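Long-range contacts in beta-1,4-exocellulase (PDB 4B4H), which hydrolyses the beta-1,4-glycosidic bonds of cellulose as an exo-acting family 6 cellobiohydrolase, this chain being its catalytic domain: residues E65-S70 with A122-L127; V79-L84 with A131-D136; P296-G301 with S315-R320; D359-E364 with A398-H403. All coordinates share one frame; numbering follows the deposited sequence. Where two conformers were deposited one is given.

Contact 1 of 4, residues E65-S70 with A122-L127; sequences EAVRQS and ADYENL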
loop_
_atom_site.group_PDB
_atom_site.type_symbol
_atom_site.label_atom_id
_atom_site.label_comp_id
_atom_site.label_asym_id
_atom_site.label_seq_id
_atom_site.Cartn_x
_atom_site.Cartn_y
_atom_site.Cartn_z
ATOM N N GLU A 65 14.964 -3.971 18.320
ATOM C CA GLU A 65 14.047 -3.092 19.042
ATOM C C GLU A 65 12.688 -3.766 19.226
ATOM O O GLU A 65 12.084 -3.692 20.309
ATOM C CB GLU A 65 13.940 -1.725 18.349
ATOM C CG GLU A 65 12.974 -0.729 18.994
ATOM C CD GLU A 65 13.397 -0.247 20.385
ATOM O OE1 GLU A 65 14.482 -0.632 20.867
ATOM O OE2 GLU A 65 12.634 0.530 21.009
ATOM N N ALA A 66 12.195 -4.434 18.178
ATOM C CA ALA A 66 10.933 -5.169 18.295
ATOM C C ALA A 66 10.963 -6.249 19.394
ATOM O O ALA A 66 9.987 -6.423 20.148
ATOM C CB ALA A 66 10.525 -5.776 16.955
ATOM N N VAL A 67 12.082 -6.971 19.471
ATOM C CA VAL A 67 12.299 -8.009 20.492
ATOM C C VAL A 67 12.236 -7.372 21.885
ATOM O O VAL A 67 11.519 -7.851 22.772
ATOM C CB VAL A 67 13.639 -8.754 20.258
ATOM C CG1 VAL A 67 14.071 -9.528 21.485
ATOM C CG2 VAL A 67 13.511 -9.701 19.080
ATOM N N ARG A 68 12.956 -6.271 22.055
ATOM C CA ARG A 68 12.933 -5.538 23.314
ATOM C C ARG A 68 11.519 -5.106 23.694
ATOM O O ARG A 68 11.101 -5.306 24.834
ATOM C CB ARG A 68 13.883 -4.351 23.239
ATOM C CG ARG A 68 14.009 -3.535 24.517
ATOM C CD ARG A 68 15.059 -2.444 24.347
ATOM N NE ARG A 68 16.410 -3.000 24.377
ATOM C CZ ARG A 68 17.141 -3.308 23.305
ATOM N NH1 ARG A 68 16.662 -3.121 22.075
ATOM N NH2 ARG A 68 18.352 -3.818 23.470
ATOM N N GLN A 69 10.770 -4.557 22.736
ATOM C CA GLN A 69 9.398 -4.106 23.013
ATOM C C GLN A 69 8.427 -5.241 23.337
ATOM O O GLN A 69 7.391 -5.004 23.957
ATOM C CB GLN A 69 8.835 -3.297 21.833
ATOM C CG GLN A 69 9.517 -1.972 21.583
ATOM C CD GLN A 69 8.997 -1.266 20.340
ATOM O OE1 GLN A 69 7.913 -1.574 19.826
ATOM N NE2 GLN A 69 9.788 -0.342 19.828
ATOM N N SER A 70 8.760 -6.466 22.914
ATOM C CA SER A 70 7.895 -7.630 23.100
ATOM C C SER A 70 7.790 -8.075 24.554
ATOM O O SER A 70 6.726 -8.496 24.988
ATOM C CB SER A 70 8.361 -8.801 22.227
ATOM O OG SER A 70 9.439 -9.515 22.810
ATOM N N ALA A 122 14.286 -15.895 13.812
ATOM C CA ALA A 122 13.340 -17.001 13.906
ATOM C C ALA A 122 13.453 -17.720 15.243
ATOM O O ALA A 122 12.514 -18.399 15.671
ATOM C CB ALA A 122 13.554 -17.985 12.767
ATOM N N ASP A 123 14.604 -17.549 15.893
ATOM C CA ASP A 123 14.887 -18.146 17.196
ATOM C C ASP A 123 14.012 -17.593 18.326
ATOM O O ASP A 123 13.884 -18.218 19.380
ATOM C CB ASP A 123 16.382 -18.035 17.542
ATOM C CG ASP A 123 16.847 -16.600 17.804
ATOM O OD1 ASP A 123 16.215 -15.624 17.331
ATOM O OD2 ASP A 123 17.881 -16.456 18.493
ATOM N N TYR A 124 13.421 -16.425 18.101
ATOM C CA TYR A 124 12.480 -15.857 19.050
ATOM C C TYR A 124 11.050 -16.109 18.599
ATOM O O TYR A 124 10.562 -15.468 17.662
ATOM C CB TYR A 124 12.752 -14.367 19.284
ATOM C CG TYR A 124 11.751 -13.713 20.214
ATOM C CD1 TYR A 124 11.279 -14.381 21.350
ATOM C CD2 TYR A 124 11.288 -12.425 19.970
ATOM C CE1 TYR A 124 10.357 -13.792 22.193
ATOM C CE2 TYR A 124 10.367 -11.821 20.815
ATOM C CZ TYR A 124 9.912 -12.507 21.927
ATOM O OH TYR A 124 9.001 -11.917 22.772
ATOM N N GLU A 125 10.384 -17.035 19.289
ATOM C CA GLU A 125 9.089 -17.570 18.857
ATOM C C GLU A 125 7.981 -16.525 18.819
ATOM O O GLU A 125 7.101 -16.576 17.962
ATOM C CB GLU A 125 8.655 -18.737 19.753
ATOM C CG GLU A 125 7.399 -19.455 19.263
ATOM C CD GLU A 125 7.614 -20.162 17.939
ATOM O OE1 GLU A 125 8.582 -20.946 17.836
ATOM O OE2 GLU A 125 6.827 -19.935 16.994
ATOM N N ASN A 126 8.025 -15.589 19.757
ATOM C CA ASN A 126 6.931 -14.640 19.900
ATOM C C ASN A 126 7.067 -13.380 19.041
ATOM O O ASN A 126 6.274 -12.457 19.183
ATOM C CB ASN A 126 6.697 -14.298 21.387
ATOM C CG ASN A 126 5.758 -15.286 22.083
ATOM O OD1 ASN A 126 4.928 -15.937 21.442
ATOM N ND2 ASN A 126 5.869 -15.382 23.407
ATOM N N LEU A 127 8.072 -13.334 18.159
ATOM C CA LEU A 127 8.171 -12.252 17.183
ATOM C C LEU A 127 7.503 -12.665 15.880
ATOM O O LEU A 127 7.799 -13.726 15.333
ATOM C CB LEU A 127 9.626 -11.855 16.916
ATOM C CG LEU A 127 9.847 -10.696 15.938
ATOM C CD1 LEU A 127 9.272 -9.398 16.474
ATOM C CD2 LEU A 127 11.322 -10.570 15.610
#
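Ser-70 OG has three hydrogen-bond partners: it donates to Val-67 O and bonds the backbone N of Gly-72, both soundly, and it meets Tyr-124 OH at 2.4 Å, a bond from the phenol so short that its length is doubtful. The contact belongs to the alpha/beta-barrel fold of family 6 and joins the last turn of helix 59-70 to the loop that leads from helix 103-121 into strand 127-133. The 2.7 Å from Ser-70 OG to Val-67 O is ordinary. That bond follows from the first torsion of Ser-70 (chi1 81°), which puts OG between the backbone N and the carbonyl carbon and so turns it back along the helix. Val-67 O also accepts from Ser-70 N, which makes it a double acceptor.

Tyr-124 begins a type I beta turn that ends at Leu-127. Its CG lies anti to the backbone N (chi1 177°), and the ring reaches the helix with its hydroxyl end. The turn folds back over one ring face, where Leu-127 N stands 3.7 Å above the plane toward the rim. Val-67 CG2 approaches the ring obliquely, 3.6 Å from Tyr-124 CD2. Asn-126 ties the same turn to Gly-72 O in the loop before strand 75-81 and to the backbone of Leu-75 at its start. Deeper in, Leu-127 divides its two branches: CD1 touches Ala-66 CB at 3.9 Å, while CD2 lies 4.2 Å from Val-67 CG2.

Contact 2 of 4, residues V79-L84 with A131-D136; sequences VVIYNL and AIIEID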
loop_
_atom_site.group_PDB
_atom_site.type_symbol
_atom_site.label_atom_id
_atom_site.label_comp_id
_atom_site.label_asym_id
_atom_site.label_seq_id
_atom_site.Cartn_x
_atom_site.Cartn_y
_atom_site.Cartn_z
ATOM N N VAL A 79 7.389 -5.170 7.781
ATOM C CA VAL A 79 8.548 -4.830 6.960
ATOM C C VAL A 79 8.087 -4.782 5.503
ATOM O O VAL A 79 7.522 -5.749 5.008
ATOM C CB VAL A 79 9.671 -5.895 7.118
ATOM C CG1 VAL A 79 10.769 -5.675 6.086
ATOM C CG2 VAL A 79 10.293 -5.887 8.514
ATOM N N VAL A 80 8.353 -3.677 4.801
ATOM C CA VAL A 80 7.937 -3.569 3.391
ATOM C C VAL A 80 9.105 -3.955 2.502
ATOM O O VAL A 80 10.176 -3.383 2.633
ATOM C CB VAL A 80 7.465 -2.146 3.021
ATOM C CG1 VAL A 80 6.746 -2.191 1.690
ATOM C CG2 VAL A 80 6.507 -1.599 4.077
ATOM N N ILE A 81 8.871 -4.954 1.643
ATOM C CA ILE A 81 9.829 -5.437 0.640
ATOM C C ILE A 81 9.491 -4.726 -0.666
ATOM O O ILE A 81 8.387 -4.896 -1.210
ATOM C CB ILE A 81 9.664 -6.963 0.468
ATOM C CG1 ILE A 81 9.774 -7.679 1.833
ATOM C CG2 ILE A 81 10.668 -7.535 -0.533
ATOM C CD1 ILE A 81 10.989 -7.304 2.674
ATOM N N TYR A 82 10.423 -3.939 -1.215
ATOM C CA TYR A 82 10.060 -3.004 -2.270
ATOM C C TYR A 82 11.252 -2.552 -3.097
ATOM O O TYR A 82 11.691 -1.407 -2.990
ATOM C CB TYR A 82 9.344 -1.802 -1.645
ATOM C CG TYR A 82 8.871 -0.722 -2.592
ATOM C CD1 TYR A 82 8.328 -1.044 -3.835
ATOM C CD2 TYR A 82 8.892 0.625 -2.208
ATOM C CE1 TYR A 82 7.864 -0.049 -4.688
ATOM C CE2 TYR A 82 8.443 1.626 -3.055
ATOM C CZ TYR A 82 7.917 1.286 -4.291
ATOM O OH TYR A 82 7.458 2.301 -5.117
ATOM N N ASN A 83 11.784 -3.462 -3.904
ATOM C CA ASN A 83 12.976 -3.151 -4.718
ATOM C C ASN A 83 13.070 -3.943 -6.020
ATOM O O ASN A 83 14.186 -4.153 -6.508
ATOM C CB ASN A 83 14.269 -3.311 -3.889
ATOM C CG ASN A 83 15.454 -2.546 -4.472
ATOM O OD1 ASN A 83 15.267 -1.543 -5.152
ATOM N ND2 ASN A 83 16.671 -2.998 -4.176
ATOM N N LEU A 84 11.926 -4.309 -6.615
ATOM C CA LEU A 84 11.930 -5.123 -7.832
ATOM C C LEU A 84 12.744 -4.475 -8.949
ATOM O O LEU A 84 12.817 -3.253 -9.020
ATOM C CB LEU A 84 10.507 -5.344 -8.351
ATOM C CG LEU A 84 9.745 -6.509 -7.714
ATOM C CD1 LEU A 84 8.315 -6.494 -8.224
ATOM C CD2 LEU A 84 10.358 -7.893 -7.913
ATOM N N ALA A 131 5.579 -9.345 6.333
ATOM C CA ALA A 131 6.323 -8.785 5.205
ATOM C C ALA A 131 5.348 -8.398 4.107
ATOM O O ALA A 131 4.544 -9.231 3.642
ATOM C CB ALA A 131 7.325 -9.808 4.689
ATOM N N ILE A 132 5.383 -7.119 3.732
ATOM C CA ILE A 132 4.547 -6.619 2.640
ATOM C C ILE A 132 5.314 -6.757 1.323
ATOM O O ILE A 132 6.340 -6.130 1.143
ATOM C CB ILE A 132 4.049 -5.172 2.904
ATOM C CG1 ILE A 132 3.066 -5.151 4.093
ATOM C CG2 ILE A 132 3.342 -4.593 1.690
ATOM C CD1 ILE A 132 3.674 -4.641 5.361
ATOM N N ILE A 133 4.795 -7.571 0.405
ATOM C CA ILE A 133 5.589 -7.962 -0.769
ATOM C C ILE A 133 5.296 -7.093 -2.003
ATOM O O ILE A 133 4.278 -7.292 -2.685
ATOM C CB ILE A 133 5.411 -9.454 -1.158
ATOM C CG1 ILE A 133 5.670 -10.412 0.017
ATOM C CG2 ILE A 133 6.322 -9.830 -2.332
ATOM C CD1 ILE A 133 6.929 -10.172 0.821
ATOM N N GLU A 134 6.228 -6.176 -2.283
ATOM C CA GLU A 134 6.351 -5.422 -3.557
ATOM C C GLU A 134 5.140 -4.608 -4.025
ATOM O O GLU A 134 4.320 -5.071 -4.833
ATOM C CB GLU A 134 6.928 -6.325 -4.678
ATOM C CG GLU A 134 8.344 -6.858 -4.416
ATOM C CD GLU A 134 9.420 -5.771 -4.436
ATOM O OE1 GLU A 134 9.134 -4.633 -4.858
ATOM O OE2 GLU A 134 10.561 -6.018 -3.988
ATOM N N ILE A 135 5.017 -3.392 -3.502
ATOM C CA ILE A 135 3.888 -2.565 -3.886
ATOM C C ILE A 135 4.068 -2.068 -5.317
ATOM O O ILE A 135 5.183 -2.066 -5.861
ATOM C CB ILE A 135 3.639 -1.395 -2.897
ATOM C CG1 ILE A 135 4.852 -0.458 -2.842
ATOM C CG2 ILE A 135 3.225 -1.925 -1.520
ATOM C CD1 ILE A 135 4.598 0.827 -2.087
ATOM N N ASP A 136 2.970 -1.662 -5.942
ATOM C CA ASP A 136 3.028 -1.077 -7.290
ATOM C C ASP A 136 3.760 -2.012 -8.273
ATOM O O ASP A 136 4.576 -1.537 -9.087
ATOM C CB ASP A 136 3.704 0.305 -7.264
ATOM C CG ASP A 136 3.587 1.032 -8.585
ATOM O OD1 ASP A 136 2.619 0.781 -9.327
ATOM O OD2 ASP A 136 4.470 1.847 -8.908
#
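Ile-81 CG1 lies over the low side chain of Ala-131, 4.3 Å from its CB, and alongside Ile-133 CD1 at 3.9 Å. The two chains are neighbouring parallel strands of the family 6 alpha/beta barrel, joined through helix 103-121 as a beta-alpha-beta unit, and their axes run 23° apart. Backbone hydrogen bonds set the register: Ile-132 N to Val-79 O and Ile-81 N to Ile-132 O, each 2.8 Å, then Glu-134 N to Ile-81 O at 2.7 Å. On the face holding Ile-81 the strands meet that helix, with Tyr-110 against Ile-81 and Met-118 against Val-79; on the other face Val-80 CG1 meets Ile-132 CG2 at 4.2 Å.

Past the strand ends the shapes interlock further. Ile-135 lays its CG1 over one face of the Tyr-82 ring as a CH-pi contact, 3.7 Å from the centroid and 16° off the normal, near Trp-39, a predicted substrate residue. The Tyr-82 hydroxyl bonds Asp-88, a predicted active-site residue, and Asp-136, the predicted proton donor, follows directly after Ile-135. Glu-134 bends at chi2 (-68°), bringing its carboxylate to the backbone N-H groups of Asn-83 and Leu-84, where Leu-84 CG presses on Glu-134 CD at 3.4 Å. The buried OE2 is held by Tyr-106 OH and by Asn-83 N, whose 2.8 Å bond is almost straight and meets the syn lone pair of Glu-134 OE2.

Contact 3 of 4, residues P296-G301 with S315-R320; sequences PNRPTG and SRIDRR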
loop_
_atom_site.group_PDB
_atom_site.type_symbol
_atom_site.label_atom_id
_atom_site.label_comp_id
_atom_site.label_asym_id
_atom_site.label_seq_id
_atom_site.Cartn_x
_atom_site.Cartn_y
_atom_site.Cartn_z
ATOM N N PRO A 296 -13.379 19.383 8.277
ATOM C CA PRO A 296 -14.555 20.172 7.850
ATOM C C PRO A 296 -15.162 19.744 6.514
ATOM O O PRO A 296 -16.361 19.922 6.304
ATOM C CB PRO A 296 -14.004 21.594 7.728
ATOM C CG PRO A 296 -12.856 21.637 8.679
ATOM C CD PRO A 296 -12.281 20.244 8.758
ATOM N N ASN A 297 -14.340 19.200 5.614
ATOM C CA ASN A 297 -14.824 18.805 4.290
ATOM C C ASN A 297 -15.498 17.436 4.231
ATOM O O ASN A 297 -16.107 17.072 3.219
ATOM C CB ASN A 297 -13.690 18.875 3.261
ATOM C CG ASN A 297 -13.371 20.279 2.844
ATOM O OD1 ASN A 297 -12.491 20.929 3.411
ATOM N ND2 ASN A 297 -14.093 20.766 1.861
ATOM N N ARG A 298 -15.403 16.669 5.314
ATOM C CA ARG A 298 -16.010 15.350 5.323
ATOM C C ARG A 298 -17.530 15.456 5.332
ATOM O O ARG A 298 -18.091 16.181 6.160
ATOM C CB ARG A 298 -15.534 14.523 6.516
ATOM C CG ARG A 298 -15.979 13.072 6.458
ATOM C CD ARG A 298 -15.853 12.408 7.819
ATOM N NE ARG A 298 -16.425 11.060 7.861
ATOM C CZ ARG A 298 -15.776 9.943 7.546
ATOM N NH1 ARG A 298 -14.516 9.990 7.140
ATOM N NH2 ARG A 298 -16.391 8.771 7.626
ATOM N N PRO A 299 -18.204 14.752 4.398
ATOM C CA PRO A 299 -19.669 14.706 4.433
ATOM C C PRO A 299 -20.148 14.126 5.759
ATOM O O PRO A 299 -19.523 13.213 6.288
ATOM C CB PRO A 299 -20.020 13.755 3.289
ATOM C CG PRO A 299 -18.847 13.816 2.366
ATOM C CD PRO A 299 -17.653 14.008 3.248
ATOM N N THR A 300 -21.232 14.679 6.295
ATOM C CA THR A 300 -21.817 14.184 7.546
ATOM C C THR A 300 -23.111 13.407 7.270
ATOM O O THR A 300 -23.870 13.063 8.187
ATOM C CB THR A 300 -22.068 15.334 8.545
ATOM O OG1 THR A 300 -23.020 16.253 7.996
ATOM C CG2 THR A 300 -20.768 16.072 8.852
ATOM N N GLY A 301 -23.335 13.130 5.988
ATOM C CA GLY A 301 -24.521 12.435 5.500
ATOM C C GLY A 301 -24.613 12.547 3.988
ATOM O O GLY A 301 -23.826 13.274 3.378
ATOM N N SER A 315 -21.099 13.376 -1.391
ATOM C CA SER A 315 -21.373 12.292 -0.442
ATOM C C SER A 315 -20.154 11.446 -0.123
ATOM O O SER A 315 -20.130 10.764 0.898
ATOM C CB SER A 315 -22.456 11.374 -1.001
ATOM O OG SER A 315 -23.694 12.046 -1.039
ATOM N N ARG A 316 -19.163 11.469 -1.012
ATOM C CA ARG A 316 -17.982 10.611 -0.875
ATOM C C ARG A 316 -16.935 11.184 0.064
ATOM O O ARG A 316 -16.680 12.393 0.059
ATOM C CB ARG A 316 -17.362 10.278 -2.237
ATOM C CG ARG A 316 -16.867 11.449 -3.080
ATOM C CD ARG A 316 -16.521 10.889 -4.447
ATOM N NE ARG A 316 -16.150 11.863 -5.469
ATOM C CZ ARG A 316 -14.900 12.203 -5.774
ATOM N NH1 ARG A 316 -13.875 11.705 -5.091
ATOM N NH2 ARG A 316 -14.669 13.062 -6.752
ATOM N N ILE A 317 -16.346 10.312 0.878
ATOM C CA ILE A 317 -15.322 10.743 1.829
ATOM C C ILE A 317 -13.951 10.847 1.152
ATOM O O ILE A 317 -13.199 11.741 1.465
ATOM C CB ILE A 317 -15.275 9.893 3.118
ATOM C CG1 ILE A 317 -14.880 8.447 2.823
ATOM C CG2 ILE A 317 -16.615 10.012 3.838
ATOM C CD1 ILE A 317 -14.389 7.686 4.034
ATOM N N ASP A 318 -13.645 9.917 0.250
ATOM C CA ASP A 318 -12.465 10.030 -0.606
ATOM C C ASP A 318 -12.743 11.157 -1.588
ATOM O O ASP A 318 -13.529 10.972 -2.533
ATOM C CB ASP A 318 -12.231 8.705 -1.344
ATOM C CG ASP A 318 -10.968 8.701 -2.206
ATOM O OD1 ASP A 318 -10.359 9.767 -2.471
ATOM O OD2 ASP A 318 -10.595 7.590 -2.631
ATOM N N ARG A 319 -12.114 12.312 -1.357
ATOM C CA ARG A 319 -12.388 13.530 -2.129
ATOM C C ARG A 319 -11.421 13.761 -3.288
ATOM O O ARG A 319 -11.404 14.834 -3.893
ATOM C CB ARG A 319 -12.395 14.761 -1.224
ATOM C CG ARG A 319 -13.419 14.684 -0.109
ATOM C CD ARG A 319 -13.623 16.058 0.510
ATOM N NE ARG A 319 -12.353 16.656 0.924
ATOM C CZ ARG A 319 -11.784 16.481 2.113
ATOM N NH1 ARG A 319 -12.406 15.764 3.047
ATOM N NH2 ARG A 319 -10.625 17.059 2.398
ATOM N N ARG A 320 -10.628 12.760 -3.629
ATOM C CA ARG A 320 -9.649 12.945 -4.692
ATOM C C ARG A 320 -10.304 13.247 -6.043
ATOM O O ARG A 320 -11.471 12.968 -6.257
ATOM C CB ARG A 320 -8.785 11.713 -4.806
ATOM C CG ARG A 320 -7.780 11.586 -3.686
ATOM C CD ARG A 320 -6.964 10.329 -3.875
ATOM N NE ARG A 320 -7.749 9.125 -3.625
ATOM C CZ ARG A 320 -7.311 7.889 -3.842
ATOM N NH1 ARG A 320 -6.101 7.680 -4.368
ATOM N NH2 ARG A 320 -8.090 6.853 -3.552
#
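Asn-297 CB sits over the centre of the Arg-319 guanidinium, 3.3 Å from Arg-319 CZ, a tight touch of a methylene on a flat face. The two side chains cross at about a right angle, and their amide and guanidinium planes are 35° apart. A bend at chi3 (-53°) turns the end of the Arg-319 chain so that its face meets Asn-297. An alanine in place of Arg-319 would probably leave Asn-297 CB without this flat cover and Gly-331 O without its weak donor.

Arg-298 behaves differently: its chain is extended and runs beside Ile-317 in the same direction, with Ile-317 CG2 centred over the guanidinium, 3.8 Å from Arg-298 CZ. Tyr-417 makes a cation-pi contact with the same group. These touches bring together the two loops that flank helix 308-315 at the periphery of the barrel domain. The second loop holds its own shape by an Asx turn, Asp-318 OD1 accepting from Arg-320 N, and by Arg-320 gripping both carboxylate oxygens of Asp-318 side-on. Pro-299 stands at about a right angle to Ile-317, and its CG rests on backbone oxygens, 3.5 Å from Arg-316 O and 3.6 Å from Ser-315 O.

Contact 4 of 4, residues D359-E364 with A398-H403; sequences DGASEE and APISGH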
loop_
_atom_site.group_PDB
_atom_site.type_symbol
_atom_site.label_atom_id
_atom_site.label_comp_id
_atom_site.label_asym_id
_atom_site.label_seq_id
_atom_site.Cartn_x
_atom_site.Cartn_y
_atom_site.Cartn_z
ATOM N N ASP A 359 5.555 11.241 -0.101
ATOM C CA ASP A 359 5.403 10.286 -1.191
ATOM C C ASP A 359 6.396 10.526 -2.331
ATOM O O ASP A 359 6.612 9.630 -3.151
ATOM C CB ASP A 359 3.975 10.357 -1.750
ATOM C CG ASP A 359 2.940 9.760 -0.809
ATOM O OD1 ASP A 359 3.232 8.722 -0.180
ATOM O OD2 ASP A 359 1.826 10.314 -0.718
ATOM N N GLY A 360 6.987 11.722 -2.367
ATOM C CA GLY A 360 7.866 12.157 -3.459
ATOM C C GLY A 360 7.979 13.669 -3.520
ATOM O O GLY A 360 7.174 14.375 -2.915
ATOM N N ALA A 361 8.968 14.163 -4.255
ATOM C CA ALA A 361 9.219 15.609 -4.365
ATOM C C ALA A 361 8.205 16.267 -5.290
ATOM O O ALA A 361 7.785 15.653 -6.260
ATOM C CB ALA A 361 10.629 15.846 -4.880
ATOM N N SER A 362 7.822 17.514 -5.009
ATOM C CA SER A 362 6.851 18.216 -5.871
ATOM C C SER A 362 7.510 19.030 -6.993
ATOM O O SER A 362 6.829 19.521 -7.896
ATOM C CB SER A 362 5.874 19.081 -5.055
ATOM O OG SER A 362 6.547 19.936 -4.157
ATOM N N GLU A 363 8.825 19.175 -6.907
ATOM C CA GLU A 363 9.635 19.795 -7.961
ATOM C C GLU A 363 10.871 18.938 -8.114
ATOM O O GLU A 363 11.015 17.937 -7.422
ATOM C CB GLU A 363 10.046 21.214 -7.557
ATOM C CG GLU A 363 10.882 21.284 -6.281
ATOM C CD GLU A 363 11.306 22.693 -5.905
ATOM O OE1 GLU A 363 11.462 23.545 -6.811
ATOM O OE2 GLU A 363 11.505 22.939 -4.691
ATOM N N GLU A 364 11.775 19.323 -9.007
ATOM C CA GLU A 364 13.088 18.695 -9.006
ATOM C C GLU A 364 13.861 19.159 -7.774
ATOM O O GLU A 364 14.009 20.364 -7.531
ATOM C CB GLU A 364 13.873 18.987 -10.289
ATOM C CG GLU A 364 13.245 18.384 -11.539
ATOM C CD GLU A 364 14.260 17.757 -12.472
ATOM O OE1 GLU A 364 15.447 18.126 -12.394
ATOM O OE2 GLU A 364 13.869 16.896 -13.289
ATOM N N ALA A 398 6.609 19.618 -1.346
ATOM C CA ALA A 398 6.906 18.297 -0.760
ATOM C C ALA A 398 8.387 17.905 -0.905
ATOM O O ALA A 398 8.977 18.101 -1.985
ATOM C CB ALA A 398 6.043 17.245 -1.439
ATOM N N PRO A 399 9.001 17.340 0.165
ATOM C CA PRO A 399 10.386 16.879 0.071
ATOM C C PRO A 399 10.514 15.552 -0.691
ATOM O O PRO A 399 9.511 15.021 -1.179
ATOM C CB PRO A 399 10.802 16.727 1.536
ATOM C CG PRO A 399 9.528 16.403 2.263
ATOM C CD PRO A 399 8.384 16.977 1.461
ATOM N N ILE A 400 11.738 15.050 -0.840
ATOM C CA ILE A 400 11.976 13.725 -1.408
ATOM C C ILE A 400 11.202 12.654 -0.631
ATOM O O ILE A 400 10.961 12.785 0.586
ATOM C CB ILE A 400 13.494 13.447 -1.502
ATOM C CG1 ILE A 400 14.025 14.023 -2.824
ATOM C CG2 ILE A 400 13.833 11.964 -1.370
ATOM C CD1 ILE A 400 15.529 13.949 -2.985
ATOM N N SER A 401 10.774 11.627 -1.361
ATOM C CA SER A 401 10.010 10.524 -0.792
ATOM C C SER A 401 10.676 10.003 0.481
ATOM O O SER A 401 11.884 9.758 0.497
ATOM C CB SER A 401 9.858 9.407 -1.830
ATOM O OG SER A 401 9.429 8.197 -1.228
ATOM N N GLY A 402 9.880 9.847 1.538
ATOM C CA GLY A 402 10.358 9.377 2.834
ATOM C C GLY A 402 10.859 10.460 3.776
ATOM O O GLY A 402 11.011 10.208 4.968
ATOM N N HIS A 403 11.138 11.653 3.242
ATOM C CA HIS A 403 11.586 12.784 4.052
ATOM C C HIS A 403 10.402 13.376 4.750
ATOM O O HIS A 403 9.296 13.313 4.249
ATOM C CB HIS A 403 12.243 13.839 3.169
ATOM C CG HIS A 403 13.665 13.516 2.780
ATOM N ND1 HIS A 403 14.601 14.469 2.627
ATOM C CD2 HIS A 403 14.301 12.296 2.542
ATOM C CE1 HIS A 403 15.775 13.895 2.283
ATOM N NE2 HIS A 403 15.592 12.567 2.241
HETATM O O HOH W 1 11.341 11.664 -4.564
#
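Ala-398 N donates to Ser-362 OG over 2.8 Å (154° at the hydrogen), and Ala-398 O accepts from Ser-362 N in a longer bond of 3.3 Å. Here the loop carrying Asp-359, the predicted proton acceptor, whose carboxylate has a hydrogen bond with Tyr-229 and a salt bridge to Arg-290, meets the loop ahead of helix 406-414, which continues into a type II beta turn. The first torsion of Ser-362 (chi1 51°) places OG where Ala-398 N reaches it, and an alanine here would probably leave Ala-398 N without its acceptor and weaken the join at this end. The methyl of Ala-398 presses on the other chain, its CB 3.4 Å from Gly-360 O. Pro-399 O lies 3.0 Å from Gly-360 O, two acceptors that do not bond; Ser-358 OG bonds Pro-399 O, and Ala-361 CA lies 3.3 Å from the same Pro-399 O. Ile-400 points away, and its CG1 comes only to 4.4 Å from Ala-361 CB. Ser-401 rests its CB on Asp-359 O at 3.5 Å, while a water accepts from Ser-401 N and, weakly, from Ala-361 N. Gly-402 takes a positive phi within the turn, which His-403 N closes on Ile-400 O at 2.9 Å.

In the fold
From the N terminus, contact 1 opens on helix 59-70 and contact 2 on the strand that follows it, 75-81; contact 1 then closes in the loop after helix 103-121, and contact 2 closes on strand 127-133. Their segments alternate, so the two loops cross; contact 1 lies near the starts of strands 75-81 and 127-133, contact 2 at their C-terminal ends, with centres 22 Å apart. Contacts 3 and 4 come later, in series. Contact 3 closes a short excursion containing helix 308-315, whereas contact 4 closes a 33-residue excursion without helix or strand. Contacts 2 and 4 hold the predicted proton donor and acceptor; the nearest atoms of contacts 2 and 4 are about 7 Å apart.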